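Local coordinates for oligopeptide ABC transporter, periplasmic oligopeptide-binding protein, putative (Thermotoga maritima MSB8, PDB 5IPW) that probably binds oligopeptides in the periplasm and hands them to an ABC transporter for uptake, as family 5 extracellular solute-binding proteins do, at residues 568-571 and 572-575; 552-555 and 556-559; 518-521 and 522-525; 579-582 and 583-587; 407-410 and 411-414. All blocks are in the same frame, centred on the assembly; numbering follows the deposited sequence.

Contact 1: 568-571 and 572-575; sequences PDKI and KELM
K570 reaches both E573 and L574 because its chain bends about CB-CG (chi2 -56°), while the two partners set CG opposite their own carbonyl carbons, which lays them back along the preceding turn (chi1 of L574 -71°). The methylene CD of K570 lies 3.9 Å from CG of L574, aliphatic carbon against aliphatic carbon. Beyond it the ammonium atom NZ of K570 comes to 3.7 Å from OE1 of E573, a long salt bridge in which the two chains cross at about a right angle. Lysine suits this border because its lower chain can pack on leucine while its charged tip stays near the surface. On another side, I571 and M575 run side by side in the same direction, with CG2 of I571 4.1 Å from CG of M575. Beneath them the backbone closes regular i to i+4 bonds, among them L574 N to K570 O at 2.8 Å and E573 N to D569 O at 3.1 Å. I571, L574 and M575 all lie against I562 of helix 550-564, which makes their apolar character fitting, whereas K572 sends NZ to the carbonyl oxygen of P395. The chemistry is thus that of an amphipathic helix start: branched and sulfur-bearing chains face the neighbouring helix, and the loose K570-E573 pair probably adds only a modest, solvent-screened attraction on the outer side.

Contact 2: 552-555 and 556-559; sequences VYRL and VDLY
R554 meets D557 one turn further along the same helix, and its chain has to curl to do so. CB sets out away from the 556-559 turn; the bends that follow, at chi2 (47°) and chi3 (38°), bring the chain round beside the aspartate, the two side chains lying alongside and pointing the same way. CD and NE come no nearer than 3.9 Å to OD2 of D557, and CZ closes to 3.4 Å from that oxygen. The tip NH1 makes the salt bridge, 2.6 Å from OD2 of D557: one nitrogen meets one oxygen, obliquely, with guanidinium and carboxylate planes 38° apart, rather than as a two-pronged pair. NH2 turns to E550, giving the cation a second acidic mate, while OD2 of D557 also shares a hydrogen bond with Y529 OH. A leucine in place of R554 would probably leave E550 and D557 without their common positive partner and the D557 carboxylate freer to turn. On the buried flank toward helix 568-584, L555 CD2 approaches L558 CD1 at 4.2 Å, leucines being apt here because both pack on that helix. V556 rests on I530 of helix 523-534. The arrangement is an i to i+3 ion pair on the flank that meets Y529 and I534 of helix 523-534, with leucines on another, and helix 550-564 thus packs between its two neighbours.

Contact 3: 518-521 and 522-525; sequences WYIG and WSGW
S523 bonds twice to I520 through a single acceptor: its hydroxyl OG donates to I520 O at 2.7 Å, and its backbone N donates to that same oxygen at 3.1 Å. The hydroxyl arrives tilted 22° from the carbonyl plane, whereas the amide stands well above it. Placing OG opposite its own carbonyl carbon (chi1 -63°) turns the hydroxyl back to this acceptor, a task the short serine side chain suits. One residue earlier, W522 N donates to Y519 O at 2.9 Å with a bent angle of 131°. The two i to i+3 backbone bonds make overlapping beta-turns, which lead the chain directly into helix 523-534. The turn also gathers the aromatics: CZ3 of W518 lies at the edge of the W522 ring, 4.0 Å from its CZ3, the side chains crossing at about a right angle. CB of Y519 touches CE3 of W522 at 3.9 Å, and CD2 of the Y519 ring lies over one face of the W518 ring. Farther out, W518 NE1 is bound to V506 O and Y519 OH to M505 O, fixing both rings by their polar ends. W522 packs on P548, P549 and V552, and W518 stacks on W587.

Contact 4: 579-582 and 583-587; sequences TKIH and RENLW
T579 sets its carbonyl oxygen over one face of the R583 guanidinium, and its OG1, bonded to A576 O, also meets the D398 carboxylate that pairs with R583 NH1. K580 lies against that same face: its CA is 3.7 Å above the guanidinium plane, over the centre, while K580 CG is 3.4 Å from R583 NH2. The extended chain of K580 ends with NZ 4.2 Å from OE1 of E584, opposite charges too far apart for a salt bridge. I581 supplies the firm polar contact. Its carbonyl oxygen takes two nearly straight bonds from N585, one from the backbone N at 3.0 Å and one from ND2 at 3.1 Å. The second lies in the amide plane of N585, and asparagine, with CG set opposite its carbonyl carbon (chi1 -50°), can carry both donors to one acceptor just where the chain leaves the helix. I581 CG2 also meets the edge of W587, 3.8 Å from CH2. H582 closes the sequence with a T-shaped stack: the edge of W587 points at the imidazole face, the centroids 5.5 Å apart and the planes at 86°. NE2 of H582 bonds to I507 O, which probably helps hold the ring's rotation. Doubling the donors on I581 O satisfies a carbonyl at the helix end and probably ties the departing chain back to the last turn, so that W587 comes down on I581 and H582.

Contact 5: 407-410 and 411-414; sequences EYDP and DRAN
D409 O accepts from two amides of the first helical turn: A413 N at 3.1 Å, lying in the carbonyl plane, and R412 N at the same distance but through a weak, bent bond. The side chain of D409 adds a cap. With CG turned opposite the backbone N (chi1 -163°), OD1 accepts weakly from R412 N at 3.4 Å, the classic N-cap link to the third residue of the helix. A water bridges the remaining gap, donating to OD1 of D409 and accepting from D411 N. Aspartate suits the N-cap because its short carboxylate can bend back over amides that have no preceding turn to bond to. Replacing D409 with an alanine is likely to leave R412 N just its weak bond to D409 O and the bridging water without its side-chain acceptor. P410 fits the next place well, since the first helical residue needs no N-H and the ring restrains the backbone; its own oxygen takes N414 N at 2.8 Å, nearly head-on. D411, also acidic, stands near the positive end of the helix dipole, where its charge is likely to be welcome. N414 spends its polar end outside the turn, on Q463 O. Helix 410-420 thus starts at the surface beside helix 359-367, with A413 packed on A364 and L367, and the loop from helix 399-403 bonded through the D409 backbone to L367.

How the contacts relate
Contacts 2, 3 and 4 form one aromatic and aliphatic cluster. W518 of contact 3 lies with CZ3 3.3 Å from CD2 of W587 in contact 4, and L555 of contact 2 packs against this pair and H582, its CD1 3.5 Å from NE2 of H582. V552 CG2 reaches W522 CZ3 at 3.8 Å. Contact 1 opens helix 568-584 and contact 4 closes it, their centres about 17 Å apart. Contact 1 also meets contact 2 through L574 O and L558 CD1, 4.0 Å apart. Contact 5 stands aside: its nearest atoms are about 8 Å from contact 4 and about 20 Å from contacts 1 and 2. None of the five can be tied to a peptide pocket here.

Contact 1: 568-571 and 572-575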
loop_
_atom_site.group_PDB
_atom_site.type_symbol
_atom_site.label_atom_id
_atom_site.label_comp_id
_atom_site.label_asym_id
_atom_site.label_seq_id
_atom_site.Cartn_x
_atom_site.Cartn_y
_atom_site.Cartn_z
ATOM N N PRO A 568 -7.585 12.700 -11.489
ATOM C CA PRO A 568 -6.509 12.822 -10.499
ATOM C C PRO A 568 -5.750 14.157 -10.517
ATOM O O PRO A 568 -4.885 14.373 -9.668
ATOM C CB PRO A 568 -5.560 11.654 -10.840
ATOM C CG PRO A 568 -6.136 10.967 -12.032
ATOM C CD PRO A 568 -7.154 11.885 -12.635
ATOM N N ASP A 569 -6.057 15.028 -11.478
ATOM C CA ASP A 569 -5.580 16.410 -11.440
ATOM C C ASP A 569 -6.158 17.107 -10.217
ATOM O O ASP A 569 -5.422 17.677 -9.409
ATOM C CB ASP A 569 -6.008 17.182 -12.696
ATOM C CG ASP A 569 -5.353 16.662 -13.966
ATOM O OD1 ASP A 569 -4.512 15.739 -13.887
ATOM O OD2 ASP A 569 -5.685 17.182 -15.053
ATOM N N LYS A 570 -7.483 17.044 -10.093
ATOM C CA LYS A 570 -8.198 17.709 -9.002
ATOM C C LYS A 570 -7.806 17.105 -7.651
ATOM O O LYS A 570 -7.658 17.824 -6.666
ATOM C CB LYS A 570 -9.725 17.625 -9.197
ATOM C CG LYS A 570 -10.450 18.970 -9.187
ATOM C CD LYS A 570 -10.204 19.787 -7.922
ATOM C CE LYS A 570 -10.597 21.248 -8.109
ATOM N NZ LYS A 570 -9.866 22.151 -7.173
ATOM N N ILE A 571 -7.629 15.787 -7.617
ATOM C CA ILE A 571 -7.201 15.113 -6.397
ATOM C C ILE A 571 -5.881 15.718 -5.923
ATOM O O ILE A 571 -5.781 16.158 -4.778
ATOM C CB ILE A 571 -7.056 13.584 -6.593
ATOM C CG1 ILE A 571 -8.412 12.886 -6.458
ATOM C CG2 ILE A 571 -6.118 12.977 -5.561
ATOM C CD1 ILE A 571 -9.344 13.090 -7.625
ATOM N N LYS A 572 -4.886 15.755 -6.810
ATOM C CA LYS A 572 -3.544 16.250 -6.464
ATOM C C LYS A 572 -3.579 17.696 -5.957
ATOM O O LYS A 572 -2.832 18.065 -5.048
ATOM C CB LYS A 572 -2.591 16.128 -7.662
ATOM C CG LYS A 572 -1.132 16.420 -7.326
ATOM C CD LYS A 572 -0.150 15.716 -8.260
ATOM C CE LYS A 572 -0.126 14.205 -8.036
ATOM N NZ LYS A 572 1.107 13.541 -8.552
ATOM N N GLU A 573 -4.455 18.500 -6.546
ATOM C CA GLU A 573 -4.668 19.877 -6.101
ATOM C C GLU A 573 -5.369 19.928 -4.740
ATOM O O GLU A 573 -5.044 20.777 -3.911
ATOM C CB GLU A 573 -5.487 20.659 -7.137
ATOM C CG GLU A 573 -4.759 20.910 -8.453
ATOM C CD GLU A 573 -5.680 21.394 -9.558
ATOM O OE1 GLU A 573 -6.850 21.732 -9.271
ATOM O OE2 GLU A 573 -5.230 21.434 -10.721
ATOM N N LEU A 574 -6.334 19.034 -4.527
ATOM C CA LEU A 574 -7.053 18.948 -3.248
ATOM C C LEU A 574 -6.172 18.412 -2.112
ATOM O O LEU A 574 -6.256 18.889 -0.978
ATOM C CB LEU A 574 -8.318 18.096 -3.394
ATOM C CG LEU A 574 -9.451 18.739 -4.209
ATOM C CD1 LEU A 574 -10.492 17.700 -4.604
ATOM C CD2 LEU A 574 -10.112 19.891 -3.465
ATOM N N MET A 575 -5.328 17.431 -2.418
ATOM C CA MET A 575 -4.370 16.913 -1.442
ATOM C C MET A 575 -3.320 17.949 -1.083
ATOM O O MET A 575 -2.804 17.950 0.031
ATOM C CB MET A 575 -3.681 15.656 -1.972
ATOM C CG MET A 575 -4.570 14.421 -1.993
ATOM S SD MET A 575 -5.118 13.869 -0.363
ATOM C CE MET A 575 -3.571 13.464 0.447
#

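Contact 2: 552-555 and 556-559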
loop_
_atom_site.group_PDB
_atom_site.type_symbol
_atom_site.label_atom_id
_atom_site.label_comp_id
_atom_site.label_asym_id
_atom_site.label_seq_id
_atom_site.Cartn_x
_atom_site.Cartn_y
_atom_site.Cartn_z
ATOM N N VAL A 552 -9.742 22.306 11.006
ATOM C CA VAL A 552 -10.065 20.875 11.058
ATOM C C VAL A 552 -11.338 20.577 10.268
ATOM O O VAL A 552 -11.367 19.644 9.467
ATOM C CB VAL A 552 -10.219 20.377 12.513
ATOM C CG1 VAL A 552 -10.754 18.954 12.560
ATOM C CG2 VAL A 552 -8.887 20.445 13.246
ATOM N N TYR A 553 -12.389 21.361 10.488
ATOM C CA TYR A 553 -13.630 21.203 9.723
ATOM C C TYR A 553 -13.381 21.326 8.223
ATOM O O TYR A 553 -14.154 20.807 7.414
ATOM C CB TYR A 553 -14.674 22.246 10.133
ATOM C CG TYR A 553 -15.371 22.021 11.466
ATOM C CD1 TYR A 553 -15.608 20.739 11.965
ATOM C CD2 TYR A 553 -15.841 23.104 12.207
ATOM C CE1 TYR A 553 -16.262 20.550 13.172
ATOM C CE2 TYR A 553 -16.496 22.922 13.413
ATOM C CZ TYR A 553 -16.705 21.643 13.891
ATOM O OH TYR A 553 -17.357 21.455 15.086
ATOM N N ARG A 554 -12.313 22.035 7.864
ATOM C CA ARG A 554 -11.933 22.231 6.469
ATOM C C ARG A 554 -11.358 20.949 5.867
ATOM O O ARG A 554 -11.736 20.553 4.760
ATOM C CB ARG A 554 -10.925 23.391 6.352
ATOM C CG ARG A 554 -11.208 24.374 5.221
ATOM C CD ARG A 554 -12.672 24.805 5.161
ATOM N NE ARG A 554 -13.263 24.992 6.490
ATOM C CZ ARG A 554 -14.568 24.935 6.762
ATOM N NH1 ARG A 554 -15.462 24.696 5.807
ATOM N NH2 ARG A 554 -14.987 25.116 8.010
ATOM N N LEU A 555 -10.452 20.303 6.602
ATOM C CA LEU A 555 -9.890 19.010 6.187
ATOM C C LEU A 555 -10.968 17.970 5.888
ATOM O O LEU A 555 -10.787 17.127 5.013
ATOM C CB LEU A 555 -8.937 18.456 7.248
ATOM C CG LEU A 555 -7.524 19.028 7.254
ATOM C CD1 LEU A 555 -6.780 18.567 8.495
ATOM C CD2 LEU A 555 -6.756 18.627 6.004
ATOM N N VAL A 556 -12.082 18.027 6.612
ATOM C CA VAL A 556 -13.206 17.137 6.337
ATOM C C VAL A 556 -13.759 17.454 4.957
ATOM O O VAL A 556 -13.918 16.557 4.133
ATOM C CB VAL A 556 -14.331 17.272 7.385
ATOM C CG1 VAL A 556 -15.530 16.417 7.011
ATOM C CG2 VAL A 556 -13.825 16.885 8.769
ATOM N N ASP A 557 -14.039 18.733 4.713
ATOM C CA ASP A 557 -14.587 19.193 3.432
ATOM C C ASP A 557 -13.727 18.741 2.259
ATOM O O ASP A 557 -14.246 18.272 1.239
ATOM C CB ASP A 557 -14.707 20.719 3.416
ATOM C CG ASP A 557 -15.818 21.229 4.311
ATOM O OD1 ASP A 557 -16.944 20.691 4.229
ATOM O OD2 ASP A 557 -15.564 22.173 5.089
ATOM N N LEU A 558 -12.414 18.886 2.423
ATOM C CA LEU A 558 -11.452 18.428 1.429
ATOM C C LEU A 558 -11.621 16.944 1.131
ATOM O O LEU A 558 -11.699 16.550 -0.035
ATOM C CB LEU A 558 -10.016 18.703 1.891
ATOM C CG LEU A 558 -9.565 20.168 1.975
ATOM C CD1 LEU A 558 -8.092 20.240 2.348
ATOM C CD2 LEU A 558 -9.807 20.910 0.668
ATOM N N TYR A 559 -11.689 16.122 2.177
ATOM C CA TYR A 559 -11.815 14.681 1.976
ATOM C C TYR A 559 -13.059 14.325 1.180
ATOM O O TYR A 559 -12.995 13.518 0.255
ATOM C CB TYR A 559 -11.847 13.901 3.290
ATOM C CG TYR A 559 -12.044 12.431 3.022
ATOM C CD1 TYR A 559 -10.991 11.644 2.566
ATOM C CD2 TYR A 559 -13.297 11.842 3.154
ATOM C CE1 TYR A 559 -11.173 10.306 2.279
ATOM C CE2 TYR A 559 -13.487 10.506 2.871
ATOM C CZ TYR A 559 -12.422 9.743 2.432
ATOM O OH TYR A 559 -12.610 8.413 2.152
#

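Contact 3: 518-521 and 522-525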
loop_
_atom_site.group_PDB
_atom_site.type_symbol
_atom_site.label_atom_id
_atom_site.label_comp_id
_atom_site.label_asym_id
_atom_site.label_seq_id
_atom_site.Cartn_x
_atom_site.Cartn_y
_atom_site.Cartn_z
ATOM N N TRP A 518 -4.630 12.093 16.943
ATOM C CA TRP A 518 -4.482 13.557 16.970
ATOM C C TRP A 518 -5.816 14.304 17.006
ATOM O O TRP A 518 -5.882 15.392 17.556
ATOM C CB TRP A 518 -3.548 14.092 15.857
ATOM C CG TRP A 518 -4.104 14.174 14.444
ATOM C CD1 TRP A 518 -3.933 13.261 13.447
ATOM C CD2 TRP A 518 -4.851 15.255 13.869
ATOM N NE1 TRP A 518 -4.554 13.685 12.298
ATOM C CE2 TRP A 518 -5.122 14.909 12.527
ATOM C CE3 TRP A 518 -5.332 16.473 14.360
ATOM C CZ2 TRP A 518 -5.871 15.729 11.672
ATOM C CZ3 TRP A 518 -6.080 17.294 13.502
ATOM C CH2 TRP A 518 -6.340 16.912 12.178
ATOM N N TYR A 519 -6.879 13.716 16.462
ATOM C CA TYR A 519 -8.192 14.352 16.535
ATOM C C TYR A 519 -9.234 13.528 17.268
ATOM O O TYR A 519 -10.423 13.807 17.154
ATOM C CB TYR A 519 -8.704 14.707 15.138
ATOM C CG TYR A 519 -8.928 13.541 14.207
ATOM C CD1 TYR A 519 -10.141 12.865 14.179
ATOM C CD2 TYR A 519 -7.937 13.141 13.328
ATOM C CE1 TYR A 519 -10.349 11.810 13.313
ATOM C CE2 TYR A 519 -8.135 12.092 12.459
ATOM C CZ TYR A 519 -9.340 11.427 12.456
ATOM O OH TYR A 519 -9.544 10.378 11.593
ATOM N N ILE A 520 -8.798 12.545 18.045
ATOM C CA ILE A 520 -9.731 11.568 18.605
ATOM C C ILE A 520 -10.736 12.217 19.565
ATOM O O ILE A 520 -11.924 11.908 19.516
ATOM C CB ILE A 520 -8.994 10.364 19.248
ATOM C CG1 ILE A 520 -9.978 9.231 19.525
ATOM C CG2 ILE A 520 -8.260 10.750 20.519
ATOM C CD1 ILE A 520 -9.294 7.924 19.856
ATOM N N GLY A 521 -10.265 13.140 20.400
ATOM C CA GLY A 521 -11.140 13.922 21.269
ATOM C C GLY A 521 -12.195 14.748 20.536
ATOM O O GLY A 521 -13.262 15.004 21.083
ATOM N N TRP A 522 -11.910 15.161 19.302
ATOM C CA TRP A 522 -12.877 15.915 18.493
ATOM C C TRP A 522 -13.875 15.045 17.714
ATOM O O TRP A 522 -14.726 15.577 16.993
ATOM C CB TRP A 522 -12.141 16.851 17.522
ATOM C CG TRP A 522 -11.341 17.923 18.202
ATOM C CD1 TRP A 522 -11.687 18.606 19.331
ATOM C CD2 TRP A 522 -10.078 18.461 17.781
ATOM N NE1 TRP A 522 -10.710 19.516 19.652
ATOM C CE2 TRP A 522 -9.716 19.453 18.712
ATOM C CE3 TRP A 522 -9.221 18.203 16.704
ATOM C CZ2 TRP A 522 -8.530 20.186 18.605
ATOM C CZ3 TRP A 522 -8.033 18.931 16.602
ATOM C CH2 TRP A 522 -7.701 19.906 17.550
ATOM N N SER A 523 -13.792 13.721 17.870
ATOM C CA SER A 523 -14.669 12.784 17.143
ATOM C C SER A 523 -16.159 13.067 17.305
ATOM O O SER A 523 -16.947 12.779 16.401
ATOM C CB SER A 523 -14.389 11.346 17.581
ATOM O OG SER A 523 -13.064 10.962 17.261
ATOM N N GLY A 524 -16.550 13.601 18.461
ATOM C CA GLY A 524 -17.940 13.978 18.699
ATOM C C GLY A 524 -18.386 15.039 17.709
ATOM O O GLY A 524 -19.331 14.838 16.942
ATOM N N TRP A 525 -17.670 16.156 17.715
ATOM C CA TRP A 525 -17.976 17.294 16.850
ATOM C C TRP A 525 -17.784 16.995 15.366
ATOM O O TRP A 525 -18.600 17.408 14.541
ATOM C CB TRP A 525 -17.121 18.500 17.253
ATOM C CG TRP A 525 -17.595 19.135 18.518
ATOM C CD1 TRP A 525 -17.140 18.897 19.783
ATOM C CD2 TRP A 525 -18.636 20.104 18.641
ATOM N NE1 TRP A 525 -17.830 19.668 20.687
ATOM C CE2 TRP A 525 -18.754 20.419 20.011
ATOM C CE3 TRP A 525 -19.477 20.744 17.723
ATOM C CZ2 TRP A 525 -19.681 21.346 20.486
ATOM C CZ3 TRP A 525 -20.398 21.664 18.195
ATOM C CH2 TRP A 525 -20.494 21.956 19.565
#

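Contact 4: 579-582 and 583-587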
loop_
_atom_site.group_PDB
_atom_site.type_symbol
_atom_site.label_atom_id
_atom_site.label_comp_id
_atom_site.label_asym_id
_atom_site.label_seq_id
_atom_site.Cartn_x
_atom_site.Cartn_y
_atom_site.Cartn_z
ATOM N N THR A 579 -2.390 19.016 2.806
ATOM C CA THR A 579 -1.021 19.010 3.301
ATOM C C THR A 579 -0.562 20.419 3.680
ATOM O O THR A 579 0.342 20.577 4.494
ATOM C CB THR A 579 -0.054 18.412 2.264
ATOM O OG1 THR A 579 -0.167 19.129 1.026
ATOM C CG2 THR A 579 -0.367 16.949 2.033
ATOM N N LYS A 580 -1.174 21.431 3.067
ATOM C CA LYS A 580 -0.945 22.824 3.449
ATOM C C LYS A 580 -1.446 23.001 4.870
ATOM O O LYS A 580 -0.701 23.399 5.757
ATOM C CB LYS A 580 -1.676 23.791 2.493
ATOM C CG LYS A 580 -1.505 25.275 2.813
ATOM C CD LYS A 580 -2.518 26.145 2.082
ATOM C CE LYS A 580 -2.559 27.546 2.675
ATOM N NZ LYS A 580 -3.508 28.454 1.969
ATOM N N ILE A 581 -2.713 22.671 5.080
ATOM C CA ILE A 581 -3.322 22.753 6.401
ATOM C C ILE A 581 -2.458 22.054 7.463
ATOM O O ILE A 581 -2.070 22.665 8.456
ATOM C CB ILE A 581 -4.755 22.188 6.371
ATOM C CG1 ILE A 581 -5.685 23.206 5.693
ATOM C CG2 ILE A 581 -5.225 21.851 7.778
ATOM C CD1 ILE A 581 -7.093 22.718 5.408
ATOM N N HIS A 582 -2.124 20.790 7.236
ATOM C CA HIS A 582 -1.244 20.055 8.151
ATOM C C HIS A 582 0.135 20.696 8.319
ATOM O O HIS A 582 0.883 20.346 9.235
ATOM C CB HIS A 582 -1.052 18.608 7.673
ATOM C CG HIS A 582 -2.141 17.672 8.099
ATOM N ND1 HIS A 582 -2.031 16.867 9.213
ATOM C CD2 HIS A 582 -3.353 17.403 7.556
ATOM C CE1 HIS A 582 -3.131 16.146 9.339
ATOM N NE2 HIS A 582 -3.948 16.451 8.348
ATOM N N ARG A 583 0.485 21.599 7.413
ATOM C CA ARG A 583 1.772 22.283 7.440
ATOM C C ARG A 583 1.707 23.466 8.388
ATOM O O ARG A 583 2.586 23.659 9.219
ATOM C CB ARG A 583 2.099 22.778 6.035
ATOM C CG ARG A 583 3.565 22.979 5.737
ATOM C CD ARG A 583 3.773 23.014 4.231
ATOM N NE ARG A 583 2.933 24.022 3.571
ATOM C CZ ARG A 583 2.528 23.982 2.301
ATOM N NH1 ARG A 583 2.860 22.975 1.499
ATOM N NH2 ARG A 583 1.768 24.963 1.828
ATOM N N GLU A 584 0.648 24.253 8.238
ATOM C CA GLU A 584 0.428 25.446 9.044
ATOM C C GLU A 584 0.093 25.109 10.505
ATOM O O GLU A 584 0.516 25.819 11.418
ATOM C CB GLU A 584 -0.660 26.310 8.394
ATOM C CG GLU A 584 -0.146 27.041 7.157
ATOM C CD GLU A 584 -1.235 27.483 6.198
ATOM O OE1 GLU A 584 -0.897 28.189 5.227
ATOM O OE2 GLU A 584 -2.419 27.132 6.399
ATOM N N ASN A 585 -0.661 24.029 10.710
ATOM C CA ASN A 585 -0.886 23.457 12.040
ATOM C C ASN A 585 -0.055 22.194 12.151
ATOM O O ASN A 585 -0.007 21.416 11.216
ATOM C CB ASN A 585 -2.351 23.095 12.228
ATOM C CG ASN A 585 -3.290 24.232 11.866
ATOM O OD1 ASN A 585 -3.792 24.929 12.741
ATOM N ND2 ASN A 585 -3.540 24.420 10.572
ATOM N N LEU A 586 0.602 21.976 13.277
ATOM C CA LEU A 586 1.473 20.805 13.404
ATOM C C LEU A 586 0.942 19.807 14.425
ATOM O O LEU A 586 1.618 19.478 15.404
ATOM C CB LEU A 586 2.906 21.241 13.730
ATOM C CG LEU A 586 3.932 21.102 12.602
ATOM C CD1 LEU A 586 3.432 21.672 11.288
ATOM C CD2 LEU A 586 5.227 21.785 13.012
ATOM N N TRP A 587 -0.264 19.305 14.164
ATOM C CA TRP A 587 -0.941 18.387 15.083
ATOM C C TRP A 587 -0.173 17.099 15.323
ATOM O O TRP A 587 -0.252 16.524 16.403
ATOM C CB TRP A 587 -2.312 18.035 14.558
ATOM C CG TRP A 587 -3.223 19.185 14.494
ATOM C CD1 TRP A 587 -3.672 19.940 15.538
ATOM C CD2 TRP A 587 -3.829 19.714 13.321
ATOM N NE1 TRP A 587 -4.525 20.910 15.080
ATOM C CE2 TRP A 587 -4.642 20.792 13.721
ATOM C CE3 TRP A 587 -3.767 19.376 11.964
ATOM C CZ2 TRP A 587 -5.386 21.540 12.812
ATOM C CZ3 TRP A 587 -4.507 20.115 11.062
ATOM C CH2 TRP A 587 -5.305 21.188 11.488
#

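Contact 5: 407-410 and 411-414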
loop_
_atom_site.group_PDB
_atom_site.type_symbol
_atom_site.label_atom_id
_atom_site.label_comp_id
_atom_site.label_asym_id
_atom_site.label_seq_id
_atom_site.Cartn_x
_atom_site.Cartn_y
_atom_site.Cartn_z
ATOM N N GLU A 407 13.904 21.626 11.726
ATOM C CA GLU A 407 15.280 21.970 12.137
ATOM C C GLU A 407 15.506 21.697 13.619
ATOM O O GLU A 407 14.571 21.739 14.418
ATOM C CB GLU A 407 15.624 23.442 11.872
ATOM C CG GLU A 407 15.165 23.984 10.537
ATOM C CD GLU A 407 13.761 24.541 10.609
ATOM O OE1 GLU A 407 13.596 25.655 11.142
ATOM O OE2 GLU A 407 12.825 23.856 10.148
ATOM N N TYR A 408 16.755 21.418 13.972
ATOM C CA TYR A 408 17.165 21.323 15.367
ATOM C C TYR A 408 17.595 22.708 15.851
ATOM O O TYR A 408 18.786 23.005 15.929
ATOM C CB TYR A 408 18.302 20.308 15.524
ATOM C CG TYR A 408 18.894 20.264 16.915
ATOM C CD1 TYR A 408 18.087 20.046 18.031
ATOM C CD2 TYR A 408 20.260 20.443 17.119
ATOM C CE1 TYR A 408 18.622 20.009 19.309
ATOM C CE2 TYR A 408 20.807 20.401 18.392
ATOM C CZ TYR A 408 19.986 20.183 19.483
ATOM O OH TYR A 408 20.526 20.140 20.747
ATOM N N ASP A 409 16.611 23.540 16.192
ATOM C CA ASP A 409 16.842 24.938 16.570
ATOM C C ASP A 409 16.309 25.259 17.991
ATOM O O ASP A 409 15.296 25.956 18.135
ATOM C CB ASP A 409 16.176 25.834 15.512
ATOM C CG ASP A 409 16.663 27.278 15.547
ATOM O OD1 ASP A 409 17.445 27.654 16.445
ATOM O OD2 ASP A 409 16.229 28.053 14.668
ATOM N N PRO A 410 16.994 24.757 19.047
ATOM C CA PRO A 410 16.593 25.026 20.444
ATOM C C PRO A 410 16.368 26.510 20.783
ATOM O O PRO A 410 15.294 26.872 21.270
ATOM C CB PRO A 410 17.759 24.454 21.264
ATOM C CG PRO A 410 18.307 23.363 20.416
ATOM C CD PRO A 410 18.113 23.791 18.984
ATOM N N ASP A 411 17.364 27.351 20.507
ATOM C CA ASP A 411 17.284 28.801 20.767
ATOM C C ASP A 411 16.017 29.423 20.156
ATOM O O ASP A 411 15.430 30.342 20.721
ATOM C CB ASP A 411 18.530 29.531 20.220
ATOM C CG ASP A 411 19.854 28.934 20.725
ATOM O OD1 ASP A 411 19.837 28.059 21.618
ATOM O OD2 ASP A 411 20.921 29.341 20.216
ATOM N N ARG A 412 15.611 28.919 18.996
ATOM C CA ARG A 412 14.411 29.399 18.315
ATOM C C ARG A 412 13.132 28.957 19.024
ATOM O O ARG A 412 12.155 29.708 19.079
ATOM C CB ARG A 412 14.424 28.904 16.868
ATOM C CG ARG A 412 13.101 28.906 16.127
ATOM C CD ARG A 412 12.597 30.289 15.769
ATOM N NE ARG A 412 11.726 30.215 14.594
ATOM C CZ ARG A 412 10.761 31.081 14.291
ATOM N NH1 ARG A 412 10.499 32.123 15.078
ATOM N NH2 ARG A 412 10.041 30.895 13.188
ATOM N N ALA A 413 13.130 27.730 19.537
ATOM C CA ALA A 413 11.974 27.207 20.263
ATOM C C ALA A 413 11.832 27.929 21.595
ATOM O O ALA A 413 10.797 28.546 21.871
ATOM C CB ALA A 413 12.118 25.711 20.486
ATOM N N ASN A 414 12.889 27.866 22.403
ATOM C CA ASN A 414 12.947 28.597 23.670
ATOM C C ASN A 414 12.359 29.984 23.542
ATOM O O ASN A 414 11.577 30.413 24.384
ATOM C CB ASN A 414 14.384 28.688 24.183
ATOM C CG ASN A 414 14.688 27.628 25.212
ATOM O OD1 ASN A 414 13.867 27.364 26.083
ATOM N ND2 ASN A 414 15.861 27.012 25.124
HETATM O O HOH W 1 19.299 26.987 17.943
#